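Local coordinates for zona pellucida sperm-binding protein 1 (Gallus gallus, PDB 6GF6) that forms homodimers through its first ZP-N domain, a step that probably cross-links the filaments of the avian egg coat, at residues M19-Y24 with L83-E88. The protein carries 2 engineered substitutions. Residues are numbered along the deposited sequence; the frame is centred on the assembly and turned at random.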
ATOM      1  N   MET B  19       0.953   4.156   9.089  1.00 34.04           N
ATOM      2  CA  MET B  19      -0.035   3.651  10.031  1.00 37.51           C
ATOM      3  C   MET B  19      -1.190   3.034   9.259  1.00 37.06           C
ATOM      4  O   MET B  19      -1.386   3.304   8.071  1.00 37.80           O
ATOM      5  CB  MET B  19      -0.542   4.762  10.959  1.00 41.72           C
ATOM      6  CG  MET B  19      -0.778   6.085  10.248  1.00 47.06           C
ATOM      7  SD  MET B  19      -1.209   7.430  11.365  1.00 53.94           S
ATOM      8  CE  MET B  19      -0.602   8.835  10.437  1.00 52.54           C
ATOM      9  N   GLN B  20      -1.958   2.193   9.949  1.00 35.36           N
ATOM     10  CA  GLN B  20      -3.110   1.537   9.351  1.00 35.53           C
ATOM     11  C   GLN B  20      -4.267   1.523  10.339  1.00 33.33           C
ATOM     12  O   GLN B  20      -4.064   1.348  11.541  1.00 36.87           O
ATOM     13  CB  GLN B  20      -2.784   0.104   8.904  1.00 33.22           C
ATOM     14  CG  GLN B  20      -2.404  -0.837  10.033  1.00 34.63           C
ATOM     15  CD  GLN B  20      -2.376  -2.287   9.597  1.00 38.14           C
ATOM     16  OE1 GLN B  20      -2.507  -2.593   8.411  1.00 37.46           O
ATOM     17  NE2 GLN B  20      -2.211  -3.190  10.555  1.00 37.35           N
ATOM     18  N   LEU B  21      -5.477   1.714   9.817  1.00 35.69           N
ATOM     19  CA  LEU B  21      -6.716   1.700  10.584  1.00 36.88           C
ATOM     20  C   LEU B  21      -7.564   0.522  10.124  1.00 37.32           C
ATOM     21  O   LEU B  21      -7.880   0.411   8.935  1.00 35.23           O
ATOM     22  CB  LEU B  21      -7.461   3.023  10.402  1.00 35.27           C
ATOM     23  CG  LEU B  21      -8.825   3.224  11.051  1.00 38.07           C
ATOM     24  CD1 LEU B  21      -8.772   2.999  12.535  1.00 39.90           C
ATOM     25  CD2 LEU B  21      -9.289   4.631  10.767  1.00 37.96           C
ATOM     26  N   LEU B  22      -7.922  -0.362  11.055  1.00 40.89           N
ATOM     27  CA  LEU B  22      -8.679  -1.567  10.739  1.00 43.31           C
ATOM     28  C   LEU B  22     -10.073  -1.476  11.345  1.00 41.64           C
ATOM     29  O   LEU B  22     -10.221  -1.148  12.526  1.00 42.54           O
ATOM     30  CB  LEU B  22      -7.957  -2.816  11.238  1.00 49.11           C
ATOM     31  CG  LEU B  22      -6.547  -3.020  10.677  1.00 53.74           C
ATOM     32  CD1 LEU B  22      -5.511  -2.264  11.499  1.00 59.78           C
ATOM     33  CD2 LEU B  22      -6.215  -4.499  10.626  1.00 54.07           C
ATOM     34  N   ALA B  23     -11.089  -1.751  10.529  1.00 41.14           N
ATOM     35  CA  ALA B  23     -12.484  -1.692  10.944  1.00 41.29           C
ATOM     36  C   ALA B  23     -13.180  -2.993  10.577  1.00 43.92           C
ATOM     37  O   ALA B  23     -12.897  -3.583   9.530  1.00 42.68           O
ATOM     38  CB  ALA B  23     -13.216  -0.510  10.285  1.00 39.77           C
ATOM     39  N   TYR B  24     -14.100  -3.428  11.439  1.00 47.06           N
ATOM     40  CA  TYR B  24     -14.763  -4.725  11.300  1.00 50.36           C
ATOM     41  C   TYR B  24     -16.275  -4.529  11.322  1.00 53.50           C
ATOM     42  O   TYR B  24     -16.931  -4.729  12.353  1.00 56.84           O
ATOM     43  CB  TYR B  24     -14.297  -5.684  12.396  1.00 49.53           C
ATOM     44  CG  TYR B  24     -12.793  -5.873  12.418  1.00 49.93           C
ATOM     45  CD1 TYR B  24     -11.972  -5.005  13.134  1.00 51.55           C
ATOM     46  CD2 TYR B  24     -12.193  -6.900  11.705  1.00 50.06           C
ATOM     47  CE1 TYR B  24     -10.597  -5.170  13.153  1.00 51.32           C
ATOM     48  CE2 TYR B  24     -10.819  -7.072  11.714  1.00 51.63           C
ATOM     49  CZ  TYR B  24     -10.027  -6.205  12.439  1.00 51.63           C
ATOM     50  OH  TYR B  24      -8.661  -6.376  12.448  1.00 50.39           O
ATOM     51  N   LEU B  83      -3.218  12.093  12.093  1.00 40.02           N
ATOM     52  CA  LEU B  83      -4.101  12.001  10.937  1.00 38.84           C
ATOM     53  C   LEU B  83      -5.499  11.706  11.444  1.00 39.75           C
ATOM     54  O   LEU B  83      -5.706  10.721  12.162  1.00 40.92           O
ATOM     55  CB  LEU B  83      -3.647  10.907   9.970  1.00 35.79           C
ATOM     56  CG  LEU B  83      -4.490  10.756   8.700  1.00 36.59           C
ATOM     57  CD1 LEU B  83      -4.387  11.988   7.823  1.00 34.66           C
ATOM     58  CD2 LEU B  83      -4.069   9.536   7.924  1.00 30.34           C
ATOM     59  N   ARG B  84      -6.446  12.556  11.070  1.00 38.22           N
ATOM     60  CA  ARG B  84      -7.837  12.415  11.468  1.00 39.51           C
ATOM     61  C   ARG B  84      -8.631  11.808  10.322  1.00 37.95           C
ATOM     62  O   ARG B  84      -8.531  12.265   9.178  1.00 41.44           O
ATOM     63  CB  ARG B  84      -8.421  13.767  11.879  1.00 46.58           C
ATOM     64  CG  ARG B  84      -7.854  14.284  13.195  1.00 52.94           C
ATOM     65  CD  ARG B  84      -8.392  15.652  13.596  1.00 59.18           C
ATOM     66  NE  ARG B  84      -9.855  15.728  13.558  1.00 60.39           N
ATOM     67  CZ  ARG B  84     -10.561  16.518  12.751  1.00 61.50           C
ATOM     68  NH1 ARG B  84      -9.962  17.332  11.886  1.00 61.18           N
ATOM     69  NH2 ARG B  84     -11.884  16.499  12.812  1.00 61.77           N
ATOM     70  N   VAL B  85      -9.386  10.758  10.629  1.00 36.01           N
ATOM     71  CA  VAL B  85     -10.136   9.997   9.641  1.00 35.53           C
ATOM     72  C   VAL B  85     -11.561   9.848  10.143  1.00 38.37           C
ATOM     73  O   VAL B  85     -11.787   9.658  11.342  1.00 41.84           O
ATOM     74  CB  VAL B  85      -9.512   8.608   9.385  1.00 35.05           C
ATOM     75  CG1 VAL B  85     -10.340   7.825   8.374  1.00 32.52           C
ATOM     76  CG2 VAL B  85      -8.079   8.746   8.899  1.00 31.11           C
ATOM     77  N   GLN B  86     -12.520   9.931   9.229  1.00 39.95           N
ATOM     78  CA  GLN B  86     -13.918   9.667   9.532  1.00 44.08           C
ATOM     79  C   GLN B  86     -14.304   8.310   8.966  1.00 40.23           C
ATOM     80  O   GLN B  86     -13.987   8.002   7.813  1.00 37.90           O
ATOM     81  CB  GLN B  86     -14.823  10.759   8.957  1.00 54.59           C
ATOM     82  CG  GLN B  86     -16.285  10.609   9.349  1.00 67.16           C
ATOM     83  CD  GLN B  86     -17.178  11.622   8.667  1.00 78.52           C
ATOM     84  OE1 GLN B  86     -16.759  12.310   7.739  1.00 84.08           O
ATOM     85  NE2 GLN B  86     -18.422  11.710   9.119  1.00 85.39           N
ATOM     86  N   LEU B  87     -14.956   7.494   9.789  1.00 41.74           N
ATOM     87  CA  LEU B  87     -15.508   6.212   9.371  1.00 43.68           C
ATOM     88  C   LEU B  87     -17.015   6.345   9.296  1.00 45.64           C
ATOM     89  O   LEU B  87     -17.654   6.733  10.281  1.00 46.48           O
ATOM     90  CB  LEU B  87     -15.135   5.093  10.340  1.00 46.07           C
ATOM     91  CG  LEU B  87     -13.656   4.771  10.494  1.00 48.13           C
ATOM     92  CD1 LEU B  87     -13.024   5.757  11.436  1.00 51.12           C
ATOM     93  CD2 LEU B  87     -13.485   3.355  11.016  1.00 50.23           C
ATOM     94  N   GLU B  88     -17.577   6.030   8.140  1.00 45.52           N
ATOM     95  CA  GLU B  88     -19.019   6.059   7.942  1.00 46.27           C
ATOM     96  C   GLU B  88     -19.488   4.622   7.793  1.00 46.70           C
ATOM     97  O   GLU B  88     -19.238   3.983   6.765  1.00 47.55           O
ATOM     98  CB  GLU B  88     -19.394   6.895   6.725  1.00 49.84           C
ATOM     99  CG  GLU B  88     -19.136   8.372   6.920  1.00 52.07           C
ATOM    100  CD  GLU B  88     -19.766   9.226   5.844  1.00 55.70           C
ATOM    101  OE1 GLU B  88     -20.008   8.715   4.728  1.00 55.89           O
ATOM    102  OE2 GLU B  88     -20.007  10.418   6.121  1.00 62.04           O
TER
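Leu87 meets both Leu21 and Ala23, one methyl for each, where strand segments 19-24 and 83-88 face each other inside the domain. Its CB starts 5.9 Å from Ala23 CB, well short of contact. With CG anti to the carbonyl carbon (chi1 -63°), the branch point comes to 4.4 Å from Leu21 CD2, and the two methyls then part company. CD1 takes Leu21 CD2 at 4.0 Å, the side chains reaching tip to tip, while CD2 extends to Ala23 CB at 3.9 Å. A single methyl suits position 23, since a long leucine from the facing strand already spans most of the distance there.

Leu21 serves two partners with one methyl, CD2. Its CG lies anti to the backbone N (chi1 177°), and CD2 also touches Val85 CG1 at 4.1 Å; a short, branched valine leaves the long leucine to do the reaching. At the other end Met19 crosses Leu83, its unbranched chain, extended beyond CG, bringing CE to 3.7 Å from Leu83 CB. The long thioether chain suits the slightly wider spacing at this end, and Met19 also packs on Met104 and Cys106 of strand 96-107. Leu83 and Val85 in turn rest on Phe65 of strand 63-68.

All six side chains are buried and apolar, and the contact is purely van der Waals. The segments run nearly parallel, at 14°, but their axes stay 10.2 Å apart, too far for backbone pairing; each strand pairs within its own sheet. Alternation turns Leu22 and Gln86 away from this interface, Gln86 bonding to Arg42 and Ser99. Two antiparallel sheets facing each other across aliphatic side chains that meet largely at their tips make the core of an immunoglobulin-like beta sandwich, here the ZP-N1 domain.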